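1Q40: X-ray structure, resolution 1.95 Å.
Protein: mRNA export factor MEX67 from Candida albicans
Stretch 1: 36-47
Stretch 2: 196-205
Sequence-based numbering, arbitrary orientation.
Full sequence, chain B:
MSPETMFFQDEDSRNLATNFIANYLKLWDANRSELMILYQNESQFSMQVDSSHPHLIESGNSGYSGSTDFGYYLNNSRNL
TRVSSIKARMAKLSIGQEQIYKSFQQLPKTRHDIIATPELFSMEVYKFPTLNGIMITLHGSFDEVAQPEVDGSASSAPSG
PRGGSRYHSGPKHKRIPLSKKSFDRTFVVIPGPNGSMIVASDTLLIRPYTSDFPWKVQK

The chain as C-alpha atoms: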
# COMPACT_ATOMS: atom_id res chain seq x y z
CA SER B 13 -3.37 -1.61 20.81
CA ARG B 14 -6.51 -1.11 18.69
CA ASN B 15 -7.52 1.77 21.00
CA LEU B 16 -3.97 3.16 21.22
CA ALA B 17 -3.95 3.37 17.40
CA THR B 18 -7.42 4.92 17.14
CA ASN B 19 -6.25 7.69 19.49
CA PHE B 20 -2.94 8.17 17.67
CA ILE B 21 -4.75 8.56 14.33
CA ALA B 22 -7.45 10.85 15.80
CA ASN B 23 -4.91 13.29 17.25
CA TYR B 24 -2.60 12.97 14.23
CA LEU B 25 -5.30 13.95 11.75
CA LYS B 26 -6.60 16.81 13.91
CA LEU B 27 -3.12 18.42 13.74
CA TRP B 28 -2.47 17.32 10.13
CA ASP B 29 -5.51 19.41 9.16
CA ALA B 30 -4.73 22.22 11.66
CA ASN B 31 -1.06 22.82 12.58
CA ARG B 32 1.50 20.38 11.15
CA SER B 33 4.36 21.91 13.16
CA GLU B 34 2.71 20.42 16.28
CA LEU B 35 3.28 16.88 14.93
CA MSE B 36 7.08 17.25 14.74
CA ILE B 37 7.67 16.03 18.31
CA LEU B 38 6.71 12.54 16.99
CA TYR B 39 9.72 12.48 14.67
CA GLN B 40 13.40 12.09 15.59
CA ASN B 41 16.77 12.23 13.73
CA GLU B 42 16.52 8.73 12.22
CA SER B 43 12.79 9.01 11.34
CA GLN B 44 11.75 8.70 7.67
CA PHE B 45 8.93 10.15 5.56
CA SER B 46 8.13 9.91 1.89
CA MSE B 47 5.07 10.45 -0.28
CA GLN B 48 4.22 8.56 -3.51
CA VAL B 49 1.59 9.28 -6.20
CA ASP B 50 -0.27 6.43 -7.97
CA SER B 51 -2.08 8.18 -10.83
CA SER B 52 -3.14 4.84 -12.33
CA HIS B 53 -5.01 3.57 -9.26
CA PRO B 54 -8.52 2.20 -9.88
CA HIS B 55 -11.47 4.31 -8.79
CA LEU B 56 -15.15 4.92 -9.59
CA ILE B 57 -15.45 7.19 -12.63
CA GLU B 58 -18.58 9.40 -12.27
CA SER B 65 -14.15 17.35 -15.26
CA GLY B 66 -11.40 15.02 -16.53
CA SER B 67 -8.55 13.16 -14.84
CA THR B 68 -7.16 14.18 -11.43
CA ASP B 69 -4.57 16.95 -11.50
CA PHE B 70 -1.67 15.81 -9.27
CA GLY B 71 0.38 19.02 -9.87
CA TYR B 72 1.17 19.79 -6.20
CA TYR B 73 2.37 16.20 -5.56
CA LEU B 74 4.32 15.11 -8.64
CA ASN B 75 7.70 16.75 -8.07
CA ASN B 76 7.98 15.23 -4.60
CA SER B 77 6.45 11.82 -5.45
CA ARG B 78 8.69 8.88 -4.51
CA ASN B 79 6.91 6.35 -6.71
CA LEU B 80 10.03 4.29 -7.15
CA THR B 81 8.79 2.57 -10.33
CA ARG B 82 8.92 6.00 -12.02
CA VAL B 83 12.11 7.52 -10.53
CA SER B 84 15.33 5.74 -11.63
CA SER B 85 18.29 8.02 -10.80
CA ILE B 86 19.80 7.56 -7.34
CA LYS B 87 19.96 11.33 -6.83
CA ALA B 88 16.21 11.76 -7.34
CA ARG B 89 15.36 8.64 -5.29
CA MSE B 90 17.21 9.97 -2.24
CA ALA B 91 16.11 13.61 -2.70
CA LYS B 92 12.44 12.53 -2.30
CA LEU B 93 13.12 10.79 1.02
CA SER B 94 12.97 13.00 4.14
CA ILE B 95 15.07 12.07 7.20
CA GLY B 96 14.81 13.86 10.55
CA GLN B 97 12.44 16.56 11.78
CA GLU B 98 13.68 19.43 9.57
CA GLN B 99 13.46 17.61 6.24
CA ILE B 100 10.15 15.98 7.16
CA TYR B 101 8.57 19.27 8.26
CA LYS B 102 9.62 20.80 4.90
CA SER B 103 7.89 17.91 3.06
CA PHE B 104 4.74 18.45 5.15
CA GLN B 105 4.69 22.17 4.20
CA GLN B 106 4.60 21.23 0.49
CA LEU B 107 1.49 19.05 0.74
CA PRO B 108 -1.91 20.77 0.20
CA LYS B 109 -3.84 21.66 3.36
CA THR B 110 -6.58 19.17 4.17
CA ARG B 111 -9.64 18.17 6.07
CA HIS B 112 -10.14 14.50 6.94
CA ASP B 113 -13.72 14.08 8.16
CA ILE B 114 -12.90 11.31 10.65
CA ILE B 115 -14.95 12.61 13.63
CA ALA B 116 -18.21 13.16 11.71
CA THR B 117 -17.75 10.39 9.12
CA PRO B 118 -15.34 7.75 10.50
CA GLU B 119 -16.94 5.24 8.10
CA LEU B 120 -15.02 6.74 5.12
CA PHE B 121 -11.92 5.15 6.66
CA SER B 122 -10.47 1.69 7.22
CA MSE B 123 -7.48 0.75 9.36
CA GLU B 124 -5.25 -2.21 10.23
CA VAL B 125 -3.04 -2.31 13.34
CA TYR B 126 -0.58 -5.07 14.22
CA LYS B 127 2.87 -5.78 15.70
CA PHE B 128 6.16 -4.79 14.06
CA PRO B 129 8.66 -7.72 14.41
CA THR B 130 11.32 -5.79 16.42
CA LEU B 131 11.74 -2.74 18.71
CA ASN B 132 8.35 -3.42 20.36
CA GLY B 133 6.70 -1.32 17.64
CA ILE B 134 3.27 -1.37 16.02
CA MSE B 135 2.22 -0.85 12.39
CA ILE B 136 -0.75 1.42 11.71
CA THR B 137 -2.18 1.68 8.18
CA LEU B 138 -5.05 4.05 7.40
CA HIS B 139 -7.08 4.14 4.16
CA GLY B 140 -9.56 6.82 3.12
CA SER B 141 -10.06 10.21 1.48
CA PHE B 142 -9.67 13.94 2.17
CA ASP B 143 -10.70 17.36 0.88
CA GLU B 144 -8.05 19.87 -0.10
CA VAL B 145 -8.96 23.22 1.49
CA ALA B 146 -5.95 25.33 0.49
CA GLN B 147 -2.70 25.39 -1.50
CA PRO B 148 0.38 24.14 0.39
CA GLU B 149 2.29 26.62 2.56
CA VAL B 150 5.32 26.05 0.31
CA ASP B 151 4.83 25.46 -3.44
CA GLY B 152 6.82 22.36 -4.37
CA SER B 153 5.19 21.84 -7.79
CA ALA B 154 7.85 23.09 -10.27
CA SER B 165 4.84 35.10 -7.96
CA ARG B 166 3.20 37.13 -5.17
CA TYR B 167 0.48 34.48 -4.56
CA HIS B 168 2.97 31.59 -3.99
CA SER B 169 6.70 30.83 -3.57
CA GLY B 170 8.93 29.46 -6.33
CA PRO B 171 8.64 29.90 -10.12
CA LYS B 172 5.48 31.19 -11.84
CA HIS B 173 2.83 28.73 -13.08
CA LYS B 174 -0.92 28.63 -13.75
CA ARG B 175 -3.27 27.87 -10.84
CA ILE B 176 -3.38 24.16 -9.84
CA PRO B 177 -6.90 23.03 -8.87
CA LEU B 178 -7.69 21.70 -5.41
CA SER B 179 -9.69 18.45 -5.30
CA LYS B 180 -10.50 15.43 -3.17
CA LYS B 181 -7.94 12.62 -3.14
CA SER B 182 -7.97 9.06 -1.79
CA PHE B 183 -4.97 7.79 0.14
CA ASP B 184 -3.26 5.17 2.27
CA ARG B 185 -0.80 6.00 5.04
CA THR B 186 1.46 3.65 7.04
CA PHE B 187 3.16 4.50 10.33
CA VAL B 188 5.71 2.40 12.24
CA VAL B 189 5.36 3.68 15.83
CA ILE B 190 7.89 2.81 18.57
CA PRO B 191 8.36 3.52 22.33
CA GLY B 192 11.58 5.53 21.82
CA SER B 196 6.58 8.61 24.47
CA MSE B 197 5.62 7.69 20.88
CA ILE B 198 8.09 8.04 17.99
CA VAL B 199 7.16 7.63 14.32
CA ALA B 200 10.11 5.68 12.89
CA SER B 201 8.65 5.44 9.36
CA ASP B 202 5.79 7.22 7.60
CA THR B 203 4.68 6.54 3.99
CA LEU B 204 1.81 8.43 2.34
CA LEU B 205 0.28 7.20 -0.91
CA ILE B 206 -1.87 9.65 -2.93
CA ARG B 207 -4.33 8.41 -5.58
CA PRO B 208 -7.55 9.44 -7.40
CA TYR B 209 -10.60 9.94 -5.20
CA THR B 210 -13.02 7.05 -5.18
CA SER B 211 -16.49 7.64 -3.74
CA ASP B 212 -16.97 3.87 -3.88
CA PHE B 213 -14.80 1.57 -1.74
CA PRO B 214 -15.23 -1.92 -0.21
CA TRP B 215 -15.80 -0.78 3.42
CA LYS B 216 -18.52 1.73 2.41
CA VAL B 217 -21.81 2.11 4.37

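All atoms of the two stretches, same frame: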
# COMPACT_ATOMS: atom_id res chain seq x y z
N MSE B 36 5.65 17.51 14.92
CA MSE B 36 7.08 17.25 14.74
C MSE B 36 7.79 16.64 15.94
O MSE B 36 8.87 16.08 15.79
CB MSE B 36 7.82 18.50 14.26
CG MSE B 36 7.27 19.06 12.94
SE MSE B 36 6.89 17.66 11.58
CE MSE B 36 8.59 16.73 11.66
N ILE B 37 7.18 16.73 17.12
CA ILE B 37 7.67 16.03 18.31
C ILE B 37 7.68 14.49 18.11
O ILE B 37 8.52 13.79 18.68
CB ILE B 37 6.84 16.44 19.57
CG1 ILE B 37 7.52 15.96 20.86
CG2 ILE B 37 5.42 15.90 19.49
CD1 ILE B 37 8.81 16.72 21.22
N LEU B 38 6.77 13.98 17.28
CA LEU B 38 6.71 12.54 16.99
C LEU B 38 7.91 12.02 16.21
O LEU B 38 8.17 10.83 16.20
CB LEU B 38 5.44 12.20 16.20
CG LEU B 38 4.10 12.47 16.86
CD1 LEU B 38 2.98 12.32 15.85
CD2 LEU B 38 3.89 11.54 18.05
N TYR B 39 8.64 12.90 15.55
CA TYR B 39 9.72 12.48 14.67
C TYR B 39 11.07 12.80 15.30
O TYR B 39 11.22 13.82 15.98
CB TYR B 39 9.55 13.15 13.30
CG TYR B 39 8.25 12.78 12.62
CD1 TYR B 39 8.19 11.72 11.70
CD2 TYR B 39 7.08 13.47 12.89
CE1 TYR B 39 7.01 11.38 11.06
CE2 TYR B 39 5.88 13.14 12.26
CZ TYR B 39 5.85 12.09 11.35
OH TYR B 39 4.68 11.75 10.73
N GLN B 40 12.04 11.92 15.08
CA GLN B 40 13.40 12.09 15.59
C GLN B 40 14.40 12.09 14.43
O GLN B 40 14.00 12.08 13.26
CB GLN B 40 13.73 10.98 16.58
CG GLN B 40 12.75 10.89 17.75
CD GLN B 40 12.94 12.00 18.77
OE1 GLN B 40 12.72 13.18 18.46
NE2 GLN B 40 13.34 11.63 19.99
N ASN B 41 15.70 12.11 14.74
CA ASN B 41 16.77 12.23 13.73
C ASN B 41 16.77 11.12 12.68
O ASN B 41 16.99 11.40 11.50
CB ASN B 41 18.15 12.28 14.39
CG ASN B 41 18.43 13.61 15.05
OD1 ASN B 41 17.82 14.62 14.71
ND2 ASN B 41 19.37 13.62 15.99
N GLU B 42 16.51 9.89 13.10
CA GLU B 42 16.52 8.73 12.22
C GLU B 42 15.17 8.45 11.53
O GLU B 42 15.08 7.56 10.69
CB GLU B 42 16.98 7.48 12.99
CG GLU B 42 18.46 7.49 13.38
CD GLU B 42 18.95 6.12 13.88
OE1 GLU B 42 18.15 5.34 14.44
OE2 GLU B 42 20.16 5.83 13.71
N SER B 43 14.13 9.20 11.89
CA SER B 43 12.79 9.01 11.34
C SER B 43 12.75 9.31 9.84
O SER B 43 13.49 10.16 9.35
CB SER B 43 11.77 9.88 12.07
OG SER B 43 11.61 9.47 13.41
N GLN B 44 11.87 8.60 9.13
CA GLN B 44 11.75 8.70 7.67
C GLN B 44 10.31 8.96 7.21
O GLN B 44 9.34 8.37 7.74
CB GLN B 44 12.30 7.44 7.00
CG GLN B 44 13.77 7.19 7.26
CD GLN B 44 14.26 5.89 6.63
OE1 GLN B 44 14.58 5.86 5.44
NE2 GLN B 44 14.32 4.84 7.42
N PHE B 45 10.18 9.87 6.26
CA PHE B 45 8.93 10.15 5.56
C PHE B 45 9.15 10.23 4.06
O PHE B 45 10.08 10.88 3.60
CB PHE B 45 8.32 11.47 6.01
CG PHE B 45 7.09 11.85 5.24
CD1 PHE B 45 5.89 11.20 5.48
CD2 PHE B 45 7.13 12.87 4.28
CE1 PHE B 45 4.73 11.55 4.77
CE2 PHE B 45 5.98 13.20 3.56
CZ PHE B 45 4.79 12.55 3.81
N SER B 46 8.26 9.60 3.31
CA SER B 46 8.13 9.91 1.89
C SER B 46 6.69 9.76 1.43
O SER B 46 5.87 9.07 2.06
CB SER B 46 9.10 9.09 1.05
OG SER B 46 9.08 7.71 1.39
N MSE B 47 6.38 10.46 0.34
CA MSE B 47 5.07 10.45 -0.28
C MSE B 47 5.19 9.96 -1.73
O MSE B 47 6.14 10.33 -2.44
CB MSE B 47 4.45 11.86 -0.22
CG MSE B 47 3.07 11.99 -0.87
SE MSE B 47 3.18 12.38 -2.80
CE MSE B 47 4.32 13.91 -2.74
N SER B 196 7.65 9.55 24.14
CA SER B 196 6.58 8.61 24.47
C SER B 196 6.23 7.73 23.26
O SER B 196 6.31 6.51 23.34
CB SER B 196 5.35 9.35 24.99
OG SER B 196 4.60 8.53 25.87
N MSE B 197 5.82 8.37 22.17
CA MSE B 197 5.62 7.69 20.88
C MSE B 197 6.48 8.36 19.81
O MSE B 197 6.46 9.58 19.68
CB MSE B 197 4.14 7.71 20.47
CG MSE B 197 3.28 6.67 21.18
SE MSE B 197 1.43 6.59 20.55
CE MSE B 197 0.77 8.27 21.29
N ILE B 198 7.24 7.55 19.07
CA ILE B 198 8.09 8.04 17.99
C ILE B 198 7.69 7.35 16.68
O ILE B 198 7.67 6.13 16.60
CB ILE B 198 9.57 7.74 18.32
CG1 ILE B 198 10.02 8.50 19.58
CG2 ILE B 198 10.48 8.06 17.13
CD1 ILE B 198 9.86 10.02 19.50
N VAL B 199 7.36 8.15 15.67
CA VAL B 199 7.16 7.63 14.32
C VAL B 199 8.52 7.39 13.67
O VAL B 199 9.25 8.33 13.35
CB VAL B 199 6.31 8.60 13.45
CG1 VAL B 199 6.11 8.04 12.04
CG2 VAL B 199 4.96 8.88 14.11
N ALA B 200 8.87 6.11 13.53
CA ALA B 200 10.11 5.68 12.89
C ALA B 200 10.04 5.80 11.37
O ALA B 200 11.04 6.13 10.73
CB ALA B 200 10.42 4.24 13.27
N SER B 201 8.88 5.48 10.81
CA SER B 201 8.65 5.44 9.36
C SER B 201 7.22 5.89 9.07
O SER B 201 6.31 5.57 9.82
CB SER B 201 8.87 4.02 8.81
OG SER B 201 8.43 3.90 7.46
N ASP B 202 7.05 6.60 7.96
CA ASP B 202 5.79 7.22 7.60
C ASP B 202 5.74 7.30 6.07
O ASP B 202 6.54 8.03 5.48
CB ASP B 202 5.76 8.61 8.23
CG ASP B 202 4.45 9.34 8.05
OD1 ASP B 202 3.59 8.92 7.25
OD2 ASP B 202 4.22 10.40 8.67
N THR B 203 4.85 6.53 5.44
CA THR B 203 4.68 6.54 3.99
C THR B 203 3.25 6.90 3.62
O THR B 203 2.31 6.27 4.09
CB THR B 203 5.06 5.17 3.34
OG1 THR B 203 4.42 4.07 4.01
CG2 THR B 203 6.52 4.88 3.52
N LEU B 204 3.10 7.92 2.78
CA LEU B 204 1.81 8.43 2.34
C LEU B 204 1.68 8.14 0.86
O LEU B 204 2.54 8.53 0.08
CB LEU B 204 1.74 9.94 2.56
CG LEU B 204 0.50 10.70 2.05
CD1 LEU B 204 -0.79 10.12 2.60
CD2 LEU B 204 0.61 12.16 2.40
N LEU B 205 0.59 7.47 0.48
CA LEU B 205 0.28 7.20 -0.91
C LEU B 205 -0.95 8.01 -1.31
O LEU B 205 -1.99 7.95 -0.65
CB LEU B 205 0.02 5.71 -1.14
CG LEU B 205 -0.11 5.29 -2.62
CD1 LEU B 205 0.46 3.91 -2.83
CD2 LEU B 205 -1.56 5.29 -3.11
O HOH W 1 13.65 5.15 10.33

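Two segments whose touching residues lie at least 155 positions apart in sequence meet here as neighbouring parallel strands. The axes of 44-47 and 198-205 differ by only 1° in direction and approach to 4.8 Å, and the register pairs Gln44 with Ser201, Phe45 with Asp202, Ser46 with Thr203 and Met47 with Leu204. As a parallel ladder requires, a residue of one strand bonds to the two flanking its partner on the other: Ser46 N donates to Asp202 O at 3.2 Å, and Ser46 O accepts from Leu204 N at 3.1 Å. Gln44 N donates to Ala200 O at 3.1 Å. CA-H...O contacts fill the gaps between these bonds, among them Phe45 CA to Asp202 O at 3.2 Å and Thr203 CA to Ser46 O at 3.4 Å, so a single carbonyl can serve both kinds of donor.

Before the ladder, stretch 1 leaves a 3-10 segment and passes through a type I turn from Gln40 to Ser43, yet stays tied to stretch 2. Leu38 O accepts from Val199 N at 2.8 Å. The turn is closed by Ser43 N to Gln40 O at 3.2 Å and braced by Gln40 N to Ser43 OG at 3.0 Å. That same Ser43 OG donates to Val199 O at 2.6 Å, so one small hydroxyl both steadies the turn and fastens it to the neighbouring strand. A water adds a bridge at this point, donating to Glu42 O and Ala200 O, each at 2.8 Å, and accepting from Gln44 NE2 at 3.0 Å.

Side chains then sort by sheet face. Phe45, Met47, Asp202 and Leu204 share one face; Gln44, Ser46, Ser201 and Thr203 share the other, which is the more polar. On the first, Phe45 CE1 lies 4.1 Å from Leu204 CB, and Met47 CG lies 4.1 Å from Leu204 CD2, so Leu204 packs against both residues that strand 44-47 places on this face, Phe45 and Met47.

Tyr39 combines a polar and an apolar role. Its CA-to-CB bond points away from stretch 2, but the ring end returns: Tyr39 OH donates to Asp202 OD2 at 2.5 Å, a short bond to a buried carboxylate lying near the ring plane. Over one ring face sits Val199, whose CB is 4.2 Å from the ring centroid, while its CG1 reaches Tyr39 CE1 at 3.6 Å. Val199 also meets Leu38, CG2 to Leu38 CB at 4.0 Å, and Ile198 CD1 packs at 3.5 Å on Gln40 CG.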